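Long-range contacts in putative peptidase (Chlamydophila abortus, PDB 3CE2), which probably cleaves small bioactive peptides as a zinc-dependent oligopeptidase of the M3B family: residues 173-178 with 255-260; 183-188 with 241-246; 193-198 with 208-213; 231-236 with 519-524; 472-477 with 499-504. All coordinates share one frame; numbering follows the deposited sequence.

Contact 1: residues 173-178 with 255-260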
# COMPACT_ATOMS: atom_id res chain seq x y z
N SER A 173 22.89 11.54 -9.99
CA SER A 173 23.71 12.39 -9.15
C SER A 173 22.84 13.48 -8.57
O SER A 173 23.04 13.93 -7.46
CB SER A 173 24.79 13.03 -10.01
OG SER A 173 25.95 13.20 -9.24
N ALA A 174 21.86 13.90 -9.36
CA ALA A 174 20.93 14.94 -8.97
C ALA A 174 20.05 14.50 -7.81
O ALA A 174 19.43 15.34 -7.14
CB ALA A 174 20.08 15.34 -10.16
N PHE A 175 19.97 13.20 -7.56
CA PHE A 175 19.03 12.68 -6.60
C PHE A 175 19.27 13.34 -5.26
O PHE A 175 18.35 13.85 -4.62
CB PHE A 175 19.13 11.16 -6.46
CG PHE A 175 18.22 10.60 -5.40
CD1 PHE A 175 16.85 10.44 -5.65
CD2 PHE A 175 18.72 10.26 -4.13
CE1 PHE A 175 16.00 9.94 -4.66
CE2 PHE A 175 17.87 9.76 -3.13
CZ PHE A 175 16.51 9.60 -3.40
N THR A 176 20.54 13.33 -4.86
CA THR A 176 20.97 13.88 -3.59
C THR A 176 20.46 15.32 -3.36
O THR A 176 19.63 15.55 -2.49
CB THR A 176 22.48 13.77 -3.48
OG1 THR A 176 22.83 12.38 -3.51
CG2 THR A 176 23.00 14.38 -2.19
N PRO A 177 20.94 16.29 -4.15
CA PRO A 177 20.45 17.65 -3.99
C PRO A 177 18.92 17.78 -4.07
O PRO A 177 18.35 18.69 -3.44
CB PRO A 177 21.10 18.40 -5.15
CG PRO A 177 21.57 17.35 -6.08
CD PRO A 177 21.95 16.21 -5.21
N LEU A 178 18.27 16.92 -4.85
CA LEU A 178 16.83 17.06 -5.05
C LEU A 178 15.99 16.49 -3.90
O LEU A 178 14.77 16.48 -3.97
CB LEU A 178 16.40 16.46 -6.37
CG LEU A 178 16.83 17.31 -7.56
CD1 LEU A 178 16.66 16.51 -8.83
CD2 LEU A 178 16.05 18.64 -7.62
N VAL A 255 9.54 16.97 -13.27
CA VAL A 255 9.64 17.47 -14.65
C VAL A 255 11.06 17.35 -15.18
O VAL A 255 11.26 17.01 -16.33
CB VAL A 255 9.18 18.91 -14.74
CG1 VAL A 255 9.40 19.45 -16.15
CG2 VAL A 255 7.73 19.01 -14.34
N PHE A 256 12.03 17.62 -14.33
CA PHE A 256 13.42 17.51 -14.74
C PHE A 256 13.73 16.08 -15.13
O PHE A 256 14.26 15.84 -16.21
CB PHE A 256 14.33 17.98 -13.61
CG PHE A 256 15.73 17.43 -13.66
CD1 PHE A 256 16.68 17.97 -14.52
CD2 PHE A 256 16.11 16.40 -12.81
CE1 PHE A 256 17.97 17.49 -14.54
CE2 PHE A 256 17.41 15.91 -12.83
CZ PHE A 256 18.33 16.45 -13.70
N TYR A 257 13.41 15.13 -14.26
CA TYR A 257 13.70 13.72 -14.54
C TYR A 257 12.90 13.19 -15.74
O TYR A 257 13.43 12.44 -16.55
CB TYR A 257 13.38 12.87 -13.32
CG TYR A 257 14.42 12.82 -12.20
CD1 TYR A 257 15.71 12.34 -12.43
CD2 TYR A 257 14.08 13.18 -10.88
CE1 TYR A 257 16.65 12.24 -11.40
CE2 TYR A 257 15.01 13.10 -9.84
CZ TYR A 257 16.29 12.63 -10.10
OH TYR A 257 17.22 12.53 -9.07
N ALA A 258 11.64 13.57 -15.84
CA ALA A 258 10.78 13.08 -16.91
C ALA A 258 11.28 13.49 -18.29
O ALA A 258 11.38 12.66 -19.20
CB ALA A 258 9.36 13.59 -16.72
N LYS A 259 11.55 14.77 -18.47
CA LYS A 259 11.84 15.24 -19.80
C LYS A 259 13.25 14.84 -20.25
O LYS A 259 13.52 14.77 -21.43
CB LYS A 259 11.57 16.75 -19.93
CG LYS A 259 12.76 17.65 -19.66
CD LYS A 259 12.34 19.11 -19.66
CE LYS A 259 13.43 19.99 -19.04
NZ LYS A 259 12.85 21.27 -18.57
N ASN A 260 14.13 14.52 -19.31
CA ASN A 260 15.44 14.04 -19.69
C ASN A 260 15.54 12.51 -19.86
O ASN A 260 16.56 11.98 -20.31
CB ASN A 260 16.51 14.55 -18.72
CG ASN A 260 16.66 16.07 -18.75
OD1 ASN A 260 16.25 16.74 -19.71
ND2 ASN A 260 17.22 16.62 -17.69
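The phenol ring of Tyr257 is met at its edge by CA of Phe175 and obliquely by Leu178, while CD2 of its own helix neighbour Phe256 lies 4.0 Å above one face, offset toward the rim. The edge of the Phe175 ring, near its plane, also receives the Tyr257 hydroxyl, with OH 4.0 Å from CD1. That hydroxyl sits among CB, CA and N of Phe175, but the angle at the amide N is too poor for a hydrogen bond. The Phe256 ring has Ala174 CB 3.8 Å from its CE2, an oblique approach. Leu178 joins the two aromatic residues: its CD1 is 3.9 Å from CE2 of Tyr257, the two side chains reaching tip to tip, and 4.0 Å from CD2 of Phe256.

What is packed here is the weakly bonded last residues of helix 165-174, with the turn that follows them, against the last turns of the long helix 240-260. It is a surface contact at the edge of a largely helical fold. Leu171, one turn before Ala174, extends the apolar patch by touching both Phe256 and Tyr257.

The CG atoms of the two neighbouring aromatics leave the helix in different directions. Phe256 has CG anti to the backbone N (chi1 157°), whereas Tyr257 has CG anti to the carbonyl carbon (chi1 -81°). Tyrosine suits its place because its long flat ring reaches across the gap, CE2 meeting the leucine methyl and OH ending beside CA and CB of Phe175. Alanine gives Phe256 a methyl group without bulk, and the backbone bond from Leu178 N to Ala174 O, 3.0 Å long, keeps the leucine one turn beyond that methyl.

Contact 2: residues 183-188 with 241-246. With ZN (zinc ion), chain F.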
# COMPACT_ATOMS: atom_id res chain seq x y z
N LYS A 183 12.69 17.20 2.46
CA LYS A 183 13.27 17.26 3.79
C LYS A 183 12.80 18.51 4.53
O LYS A 183 12.39 18.45 5.69
CB LYS A 183 14.80 17.21 3.72
CG LYS A 183 15.36 15.80 3.64
CD LYS A 183 16.90 15.79 3.55
CE LYS A 183 17.47 14.38 3.83
NZ LYS A 183 18.98 14.38 3.79
N ALA A 184 12.86 19.64 3.84
CA ALA A 184 12.47 20.88 4.44
C ALA A 184 10.98 20.80 4.80
O ALA A 184 10.57 21.17 5.91
CB ALA A 184 12.72 21.99 3.48
N PHE A 185 10.18 20.30 3.86
CA PHE A 185 8.79 20.04 4.15
C PHE A 185 8.59 19.29 5.46
O PHE A 185 7.70 19.64 6.23
CB PHE A 185 8.11 19.24 3.04
CG PHE A 185 6.73 18.79 3.40
CD1 PHE A 185 5.64 19.63 3.24
CD2 PHE A 185 6.51 17.54 3.97
CE1 PHE A 185 4.38 19.24 3.61
CE2 PHE A 185 5.25 17.14 4.32
CZ PHE A 185 4.19 17.99 4.14
N SER A 186 9.40 18.26 5.73
CA SER A 186 9.16 17.48 6.95
C SER A 186 9.51 18.23 8.19
O SER A 186 8.78 18.17 9.18
CB SER A 186 9.87 16.14 6.95
OG SER A 186 9.47 15.41 5.81
N SER A 187 10.65 18.92 8.18
CA SER A 187 11.04 19.63 9.38
C SER A 187 9.98 20.69 9.71
O SER A 187 9.67 20.89 10.88
CB SER A 187 12.45 20.23 9.27
OG SER A 187 12.77 20.53 7.93
N LEU A 188 9.41 21.33 8.69
CA LEU A 188 8.36 22.34 8.94
C LEU A 188 7.07 21.71 9.41
O LEU A 188 6.48 22.11 10.43
CB LEU A 188 8.05 23.16 7.71
CG LEU A 188 9.12 24.15 7.33
CD1 LEU A 188 8.87 24.57 5.90
CD2 LEU A 188 9.10 25.34 8.23
N HIS A 241 3.22 30.26 1.44
CA HIS A 241 4.16 30.57 0.35
C HIS A 241 5.32 29.60 0.32
O HIS A 241 5.79 29.20 -0.75
CB HIS A 241 4.65 32.00 0.46
CG HIS A 241 3.54 32.99 0.52
ND1 HIS A 241 3.07 33.52 1.71
CD2 HIS A 241 2.73 33.47 -0.46
CE1 HIS A 241 2.05 34.31 1.46
NE2 HIS A 241 1.82 34.30 0.15
N THR A 242 5.75 29.19 1.52
CA THR A 242 6.89 28.30 1.65
C THR A 242 6.52 26.88 1.23
O THR A 242 7.25 26.20 0.50
CB THR A 242 7.38 28.34 3.09
OG1 THR A 242 7.96 29.63 3.33
CG2 THR A 242 8.42 27.20 3.36
N PHE A 243 5.36 26.43 1.65
CA PHE A 243 4.91 25.15 1.18
C PHE A 243 4.71 25.14 -0.33
O PHE A 243 5.03 24.15 -0.98
CB PHE A 243 3.66 24.77 1.91
CG PHE A 243 3.90 24.28 3.29
CD1 PHE A 243 4.65 23.13 3.50
CD2 PHE A 243 3.33 24.93 4.39
CE1 PHE A 243 4.85 22.65 4.80
CE2 PHE A 243 3.50 24.45 5.67
CZ PHE A 243 4.27 23.31 5.89
N ALA A 244 4.20 26.23 -0.90
CA ALA A 244 4.09 26.34 -2.37
C ALA A 244 5.46 26.26 -3.00
O ALA A 244 5.65 25.54 -3.97
CB ALA A 244 3.43 27.62 -2.79
N ASN A 245 6.41 27.01 -2.47
CA ASN A 245 7.76 26.92 -3.04
C ASN A 245 8.26 25.50 -3.03
O ASN A 245 8.82 25.01 -4.02
CB ASN A 245 8.74 27.78 -2.26
CG ASN A 245 8.62 29.22 -2.61
OD1 ASN A 245 8.26 29.55 -3.72
ND2 ASN A 245 8.91 30.09 -1.66
N LEU A 246 8.09 24.84 -1.88
CA LEU A 246 8.69 23.55 -1.69
C LEU A 246 8.01 22.55 -2.61
O LEU A 246 8.64 21.68 -3.16
CB LEU A 246 8.60 23.12 -0.23
CG LEU A 246 9.50 23.83 0.80
CD1 LEU A 246 9.09 23.37 2.17
CD2 LEU A 246 10.99 23.54 0.59
ZN ZN F . 0.04 35.27 -1.47
O HOH W 1 -1.69 36.25 -0.23
O HOH W 2 2.26 35.63 -2.28
O HOH W 3 -0.43 33.65 -3.06
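Leu246 N donates to Thr242 O over 2.9 Å, an ordinary helical bond that places these two residues one turn apart, where both can meet Leu188. The CD1 methyl of Leu188 fills the step between them, 3.7 Å from Thr242 CG2 and 3.9 Å from Leu246 CD1. Thr242 turns CG2 anti to its backbone N (chi1, to OG1, -69°), and it is this methyl that touches Leu188; a beta-branched residue thus offers carbon on its inner side at the margin of an apolar patch. The other branch of Leu246, CD2, lies 3.7 Å from Ala184 CB. A small residue is apt there, since the leucine can approach the opposite helix closely, its CD1 reaching the backbone N of Phe185.

On the more buried flank Phe185 and Phe243 cross at about a right angle and meet rim to rim, with ring planes at 65° and neither ring over the face of the other. Phe185 also stacks with His528, and Phe243 meets the ring of Tyr236, so the pair belongs to a larger aromatic cluster.

His241 points the other way: its NE2 is 2.6 Å from a zinc ion lying in the plane of the imidazole, and three waters complete the modelled shell. This zinc is distinct from the one held by His402, His406 and Glu430.

Segments 183-188 and 241-246 run nearly antiparallel, their axes approaching to 10.2 Å with their directions at 152°, an arrangement typical of antiparallel helix packing in a mainly helical fold, with leucine, alanine and phenylalanine at the interface.

Contact 3: residues 193-198 with 208-213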
# COMPACT_ATOMS: atom_id res chain seq x y z
N ILE A 193 6.94 24.16 12.68
CA ILE A 193 5.79 25.04 12.73
C ILE A 193 5.04 24.70 14.01
O ILE A 193 4.86 23.54 14.31
CB ILE A 193 4.92 24.89 11.49
CG1 ILE A 193 5.77 25.21 10.24
CG2 ILE A 193 3.70 25.80 11.58
CD1 ILE A 193 4.98 25.24 8.93
N PRO A 194 4.66 25.71 14.79
CA PRO A 194 3.99 25.37 16.04
C PRO A 194 2.52 24.96 15.85
O PRO A 194 1.81 25.52 15.01
CB PRO A 194 4.05 26.67 16.85
CG PRO A 194 4.80 27.69 15.98
CD PRO A 194 4.80 27.16 14.59
N PHE A 195 2.10 23.97 16.63
CA PHE A 195 0.71 23.58 16.65
C PHE A 195 -0.09 24.52 17.52
O PHE A 195 0.47 25.24 18.34
CB PHE A 195 0.58 22.16 17.15
CG PHE A 195 1.03 21.14 16.17
CD1 PHE A 195 0.16 20.66 15.21
CD2 PHE A 195 2.33 20.64 16.20
CE1 PHE A 195 0.57 19.71 14.29
CE2 PHE A 195 2.75 19.68 15.29
CZ PHE A 195 1.86 19.21 14.33
N GLY A 196 -1.41 24.52 17.33
CA GLY A 196 -2.29 25.37 18.12
C GLY A 196 -3.12 24.54 19.08
O GLY A 196 -2.69 23.46 19.50
N GLN A 197 -4.32 25.03 19.40
CA GLN A 197 -5.20 24.38 20.37
C GLN A 197 -6.62 24.16 19.89
O GLN A 197 -7.27 25.07 19.39
CB GLN A 197 -5.28 25.20 21.64
CG GLN A 197 -4.45 24.66 22.78
CD GLN A 197 -3.98 25.78 23.69
OE1 GLN A 197 -3.79 25.58 24.89
NE2 GLN A 197 -3.80 26.97 23.12
N ALA A 198 -7.10 22.95 20.09
CA ALA A 198 -8.51 22.68 19.93
C ALA A 198 -9.27 23.04 21.22
O ALA A 198 -8.65 23.25 22.27
CB ALA A 198 -8.72 21.24 19.58
N LEU A 208 -2.59 20.28 20.20
CA LEU A 208 -2.67 19.52 18.96
C LEU A 208 -1.37 18.90 18.51
O LEU A 208 -0.27 19.38 18.85
CB LEU A 208 -3.20 20.39 17.82
CG LEU A 208 -4.68 20.75 17.92
CD1 LEU A 208 -5.00 21.99 17.13
CD2 LEU A 208 -5.49 19.56 17.45
N SER A 209 -1.52 17.85 17.72
CA SER A 209 -0.42 17.15 17.14
C SER A 209 -1.01 16.40 15.95
O SER A 209 -2.22 16.29 15.84
CB SER A 209 0.16 16.16 18.14
OG SER A 209 -0.44 14.88 17.96
N HIS A 210 -0.18 15.88 15.06
CA HIS A 210 -0.75 15.11 13.98
C HIS A 210 -1.61 13.97 14.49
O HIS A 210 -2.75 13.79 14.04
CB HIS A 210 0.33 14.65 12.99
CG HIS A 210 0.81 15.75 12.10
ND1 HIS A 210 2.13 15.94 11.78
CD2 HIS A 210 0.13 16.76 11.50
CE1 HIS A 210 2.25 17.00 11.00
NE2 HIS A 210 1.05 17.52 10.82
N ALA A 211 -1.11 13.23 15.48
CA ALA A 211 -1.86 12.09 16.00
C ALA A 211 -3.12 12.52 16.76
O ALA A 211 -4.15 11.86 16.65
CB ALA A 211 -0.98 11.19 16.84
N LEU A 212 -3.04 13.62 17.50
CA LEU A 212 -4.22 14.15 18.16
C LEU A 212 -5.26 14.66 17.16
O LEU A 212 -6.45 14.40 17.32
CB LEU A 212 -3.86 15.24 19.15
CG LEU A 212 -3.13 14.75 20.39
CD1 LEU A 212 -3.05 15.84 21.44
CD2 LEU A 212 -3.82 13.50 20.96
N ALA A 213 -4.80 15.38 16.13
CA ALA A 213 -5.68 15.86 15.08
C ALA A 213 -6.50 14.73 14.49
O ALA A 213 -7.69 14.90 14.25
CB ALA A 213 -4.92 16.59 13.97
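Phe195 directs its ring edge at the face of His210, with CZ above the centre of the imidazole and the planes at 87°: a T-shaped pair. Both side chains set CG anti to the carbonyl carbon, beside the backbone N (chi1 -74° for Phe195). The phenyl ring has Ser209 CA over one face, 4.0 Å from its centroid, as a CH-pi contact, while Leu208 O is 3.4 Å from Phe195 CB. His210 suits the spot because its flat face accepts the phenyl edge while its NE2 is hydrogen-bonded to the hydroxyl of Tyr236. Leu208 packs its CD1 against the backbone of Gly196 and Ala198, and CD2 approaches Ala198 CB at 4.2 Å. Leu208 N donates a weak hydrogen bond to Gly196 O, 3.3 Å long. Ser209 is the N-cap of the next helix, its OG accepting from Leu212 N at 2.9 Å in a nearly straight bond.

The contact closes the base of the beta-hairpin formed by strands 197-199 and 205-207, just where helix 180-192 has ended and helix 210-217 begins. Helix 222-237 packs against it, Gln232 touching Phe195 and Ala231 touching Leu208, with Arg235 making a cation-pi contact with Phe195.

Contact 4: residues 231-236 with 519-524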
# COMPACT_ATOMS: atom_id res chain seq x y z
N ALA A 231 -7.85 24.84 13.42
CA ALA A 231 -6.48 25.18 13.84
C ALA A 231 -5.47 24.55 12.89
O ALA A 231 -4.46 25.18 12.53
CB ALA A 231 -6.22 24.78 15.28
N GLN A 232 -5.74 23.31 12.45
CA GLN A 232 -4.86 22.72 11.46
C GLN A 232 -4.77 23.58 10.21
O GLN A 232 -3.69 23.79 9.70
CB GLN A 232 -5.25 21.28 11.14
CG GLN A 232 -4.93 20.30 12.24
CD GLN A 232 -3.50 20.45 12.82
OE1 GLN A 232 -3.20 21.37 13.61
NE2 GLN A 232 -2.62 19.51 12.44
N CYS A 233 -5.89 24.13 9.74
CA CYS A 233 -5.79 24.97 8.55
C CYS A 233 -4.93 26.20 8.80
O CYS A 233 -4.13 26.59 7.96
CB CYS A 233 -7.16 25.40 8.06
SG CYS A 233 -8.17 24.09 7.37
N GLU A 234 -5.11 26.83 9.95
CA GLU A 234 -4.34 28.04 10.24
C GLU A 234 -2.84 27.75 10.29
O GLU A 234 -2.02 28.54 9.80
CB GLU A 234 -4.83 28.69 11.51
CG GLU A 234 -6.01 29.57 11.28
CD GLU A 234 -6.82 29.84 12.54
OE1 GLU A 234 -6.23 30.27 13.55
OE2 GLU A 234 -8.06 29.64 12.52
N ARG A 235 -2.47 26.60 10.84
CA ARG A 235 -1.07 26.21 10.91
C ARG A 235 -0.44 26.26 9.52
O ARG A 235 0.62 26.85 9.35
CB ARG A 235 -0.88 24.81 11.54
CG ARG A 235 0.61 24.57 11.89
CD ARG A 235 0.90 23.45 12.86
NE ARG A 235 1.15 22.22 12.13
CZ ARG A 235 2.33 21.64 12.05
NH1 ARG A 235 3.37 22.15 12.67
NH2 ARG A 235 2.45 20.54 11.34
N TYR A 236 -1.09 25.67 8.52
CA TYR A 236 -0.50 25.59 7.20
C TYR A 236 -0.64 26.89 6.43
O TYR A 236 0.25 27.33 5.70
CB TYR A 236 -1.06 24.39 6.43
CG TYR A 236 -0.49 23.10 7.00
CD1 TYR A 236 0.65 22.51 6.44
CD2 TYR A 236 -1.07 22.49 8.11
CE1 TYR A 236 1.18 21.37 6.97
CE2 TYR A 236 -0.55 21.33 8.62
CZ TYR A 236 0.58 20.78 8.06
OH TYR A 236 1.10 19.63 8.60
N SER A 519 -10.33 26.01 3.99
CA SER A 519 -10.47 24.60 3.63
C SER A 519 -9.59 24.22 2.47
O SER A 519 -9.13 23.09 2.36
CB SER A 519 -11.92 24.28 3.30
OG SER A 519 -12.66 24.28 4.50
N ASN A 520 -9.33 25.18 1.60
CA ASN A 520 -8.58 24.89 0.41
C ASN A 520 -7.08 24.93 0.62
O ASN A 520 -6.32 25.00 -0.34
CB ASN A 520 -8.96 25.90 -0.67
CG ASN A 520 -8.57 27.30 -0.30
OD1 ASN A 520 -8.73 27.73 0.85
ND2 ASN A 520 -8.04 28.03 -1.26
N ILE A 521 -6.64 24.91 1.88
CA ILE A 521 -5.21 24.90 2.18
C ILE A 521 -4.73 23.45 2.32
O ILE A 521 -3.54 23.20 2.44
CB ILE A 521 -4.87 25.72 3.47
CG1 ILE A 521 -3.41 26.16 3.51
CG2 ILE A 521 -5.16 24.91 4.72
CD1 ILE A 521 -2.89 26.70 2.20
N GLU A 522 -5.67 22.50 2.26
CA GLU A 522 -5.34 21.08 2.50
C GLU A 522 -4.15 20.59 1.71
O GLU A 522 -3.35 19.81 2.21
CB GLU A 522 -6.55 20.16 2.27
CG GLU A 522 -7.30 19.79 3.55
CD GLU A 522 -8.83 19.80 3.39
OE1 GLU A 522 -9.35 18.93 2.64
OE2 GLU A 522 -9.50 20.67 4.02
N TRP A 523 -4.00 21.05 0.47
CA TRP A 523 -2.90 20.58 -0.35
C TRP A 523 -1.57 20.74 0.37
O TRP A 523 -0.65 19.95 0.15
CB TRP A 523 -2.85 21.32 -1.67
CG TRP A 523 -2.63 22.77 -1.51
CD1 TRP A 523 -3.58 23.72 -1.51
CD2 TRP A 523 -1.37 23.44 -1.38
NE1 TRP A 523 -3.00 24.96 -1.36
CE2 TRP A 523 -1.65 24.81 -1.28
CE3 TRP A 523 -0.04 23.01 -1.33
CZ2 TRP A 523 -0.64 25.77 -1.11
CZ3 TRP A 523 0.96 23.96 -1.18
CH2 TRP A 523 0.65 25.33 -1.08
N ALA A 524 -1.48 21.74 1.24
CA ALA A 524 -0.25 21.98 2.00
C ALA A 524 0.10 20.92 3.07
O ALA A 524 1.27 20.75 3.38
CB ALA A 524 -0.26 23.36 2.59
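Ile521 points between Cys233 and Tyr236, residues that lie one turn apart on helix 222-237, and its two branches divide them. CG2 faces Cys233, 3.9 Å from its CB and 3.8 Å from its backbone O. CG1 turns toward Tyr236, 4.1 Å from its CB. The division follows from the isoleucine torsion: CG1 is anti to the backbone N (chi1 -158°), which leaves CG2 in the crowded position between N and the carbonyl carbon. A beta-branched residue is well suited to this groove, since each branch reaches a different turn of the helix. Cysteine and isoleucine together offer a compact, apolar fit, with SG also near CA of Ser519.

Segment 519-524, a 3-10 turn followed by helical but irregularly bonded residues, belongs to the connection between helices 494-509 and 536-553. Here it packs on a helix from nearly three hundred residues earlier, within the range of the M3 peptidase family. All five touching residues are buried.

Farther along, Tyr236 bends its ring toward Ala524. CD1 lies 4.0 Å from Ala524 CB and 3.6 Å from Ala524 O, the oxygen standing obliquely to the ring. The methyl of alanine lets the loop come close to the tyrosine while its other side rests against the Trp523 ring, with CB above one face and offset toward the rim. The hydroxyl of Tyr236 points beyond this apolar patch to Ser189 OG, with which it is hydrogen-bonded. At the opposite end, Ser519 turns away from the helix segment, and its OG is hydrogen-bonded to Tyr229 OH from an earlier turn of the same helix 222-237.

Contact 5: residues 472-477 with 499-504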
# COMPACT_ATOMS: atom_id res chain seq x y z
N GLN A 472 -8.76 9.77 -2.37
CA GLN A 472 -7.49 9.53 -3.08
C GLN A 472 -7.54 9.98 -4.54
O GLN A 472 -6.54 10.43 -5.10
CB GLN A 472 -7.09 8.07 -3.01
CG GLN A 472 -7.10 7.54 -1.58
CD GLN A 472 -6.18 8.35 -0.68
OE1 GLN A 472 -5.04 8.61 -1.03
NE2 GLN A 472 -6.67 8.74 0.48
N VAL A 473 -8.70 9.87 -5.15
CA VAL A 473 -8.81 10.23 -6.55
C VAL A 473 -8.79 11.77 -6.67
O VAL A 473 -8.22 12.36 -7.60
CB VAL A 473 -10.08 9.61 -7.17
CG1 VAL A 473 -10.34 10.18 -8.55
CG2 VAL A 473 -9.94 8.10 -7.23
N LEU A 474 -9.38 12.43 -5.68
CA LEU A 474 -9.18 13.86 -5.60
C LEU A 474 -7.69 14.17 -5.62
O LEU A 474 -7.24 14.91 -6.50
CB LEU A 474 -9.86 14.44 -4.36
CG LEU A 474 -10.11 15.95 -4.31
CD1 LEU A 474 -10.95 16.22 -3.11
CD2 LEU A 474 -8.83 16.71 -4.20
N PHE A 475 -6.92 13.59 -4.68
CA PHE A 475 -5.47 13.83 -4.63
C PHE A 475 -4.91 13.57 -6.04
O PHE A 475 -4.10 14.37 -6.57
CB PHE A 475 -4.69 12.98 -3.58
CG PHE A 475 -5.11 13.20 -2.10
CD1 PHE A 475 -5.79 14.35 -1.66
CD2 PHE A 475 -4.74 12.26 -1.11
CE1 PHE A 475 -6.12 14.53 -0.28
CE2 PHE A 475 -5.07 12.44 0.24
CZ PHE A 475 -5.76 13.59 0.65
N ALA A 476 -5.35 12.48 -6.66
CA ALA A 476 -4.83 12.11 -8.00
C ALA A 476 -5.05 13.16 -9.07
O ALA A 476 -4.12 13.43 -9.83
CB ALA A 476 -5.37 10.79 -8.45
N SER A 477 -6.23 13.75 -9.15
CA SER A 477 -6.40 14.79 -10.18
C SER A 477 -5.58 16.02 -9.84
O SER A 477 -4.99 16.66 -10.73
CB SER A 477 -7.85 15.19 -10.41
OG SER A 477 -8.57 14.99 -9.24
N SER A 499 -6.29 27.47 -5.77
CA SER A 499 -7.48 27.56 -6.64
C SER A 499 -7.78 26.22 -7.23
O SER A 499 -8.91 25.76 -7.22
CB SER A 499 -7.25 28.52 -7.80
OG SER A 499 -7.22 29.84 -7.32
N THR A 500 -6.74 25.62 -7.78
CA THR A 500 -6.80 24.29 -8.31
C THR A 500 -7.45 23.36 -7.28
O THR A 500 -8.36 22.58 -7.61
CB THR A 500 -5.38 23.81 -8.58
OG1 THR A 500 -4.78 24.69 -9.53
CG2 THR A 500 -5.37 22.42 -9.13
N TYR A 501 -7.00 23.44 -6.04
CA TYR A 501 -7.50 22.51 -5.05
C TYR A 501 -8.95 22.87 -4.69
O TYR A 501 -9.78 21.99 -4.41
CB TYR A 501 -6.59 22.48 -3.83
CG TYR A 501 -6.79 21.30 -2.94
CD1 TYR A 501 -6.08 20.12 -3.15
CD2 TYR A 501 -7.67 21.36 -1.89
CE1 TYR A 501 -6.28 19.02 -2.33
CE2 TYR A 501 -7.88 20.26 -1.07
CZ TYR A 501 -7.19 19.09 -1.30
OH TYR A 501 -7.39 18.00 -0.45
N LYS A 502 -9.25 24.16 -4.71
CA LYS A 502 -10.61 24.59 -4.37
C LYS A 502 -11.65 24.07 -5.38
O LYS A 502 -12.65 23.49 -4.99
CB LYS A 502 -10.71 26.10 -4.24
CG LYS A 502 -12.11 26.53 -3.86
CD LYS A 502 -12.18 27.92 -3.27
CE LYS A 502 -13.36 27.97 -2.28
NZ LYS A 502 -13.80 29.36 -1.90
N ASN A 503 -11.39 24.29 -6.67
CA ASN A 503 -12.25 23.79 -7.74
C ASN A 503 -12.43 22.30 -7.57
O ASN A 503 -13.54 21.79 -7.64
CB ASN A 503 -11.72 24.13 -9.15
CG ASN A 503 -11.54 25.65 -9.37
OD1 ASN A 503 -12.29 26.48 -8.83
ND2 ASN A 503 -10.53 26.01 -10.15
N LEU A 504 -11.33 21.61 -7.31
CA LEU A 504 -11.42 20.18 -7.10
C LEU A 504 -12.30 19.83 -5.92
O LEU A 504 -13.17 18.96 -6.03
CB LEU A 504 -10.04 19.55 -6.94
CG LEU A 504 -9.39 18.88 -8.15
CD1 LEU A 504 -9.51 19.74 -9.40
CD2 LEU A 504 -7.92 18.60 -7.83
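Tyr501 leaves helix 499-504 with CG anti to the backbone N (chi1 -163°), which places CG beside the carbonyl carbon; the ring beyond it meets Leu474 and Phe475. On the way out CE1 is 3.9 Å from Leu474 CD2, and CZ is 4.1 Å from the same methyl, the two side chains crossing at about a right angle with CD2 oblique to the ring. At the tip, OH lies in the plane of the Phe475 ring at its edge, 3.7 Å from CE1. Phe478 meets the tyrosine ring edge-to-face, and Glu522 of the loop touches the hydroxyl end.

One turn on, Leu504 completes the seam. Its CB lies 4.1 Å from Leu474 CD2, and its CD2 is 3.9 Å from Ser477 OG. Segments 472-477 and 499-504 run in roughly opposed directions, steeply inclined, at 141°.

Leucine suits the middle of such a pair, because a branched tip can touch both an aromatic ring and an aliphatic chain. The small Ser477 leaves room for Leu504, and its hydroxyl lies within bonding range of carbonyls in its own helix. Cohesion across the contact therefore rests on shape and apolar burial, while the phenol oxygen probably gains a little from the slightly positive edge of Phe475.

From the N terminus, contacts 1, 2 and 3 open in turn at 173-178, 183-188 and 193-198. Contact 3 closes first, at 208-213, across a short hairpin. Contact 4 then opens at 231-236, before contact 2 closes at 241-246 and contact 1 at 255-260. Contact 3 thus lies within contact 2, and contact 2 within contact 1, whereas contact 4 crosses both outer loops. Far downstream, contact 5 opens at 472-477 and closes at 499-504, inside the long span that contact 4 completes at 519-524. Helix 240-260 is shared by contacts 1 and 2, and contact 4 joins this early helical region to the later helices of contact 5.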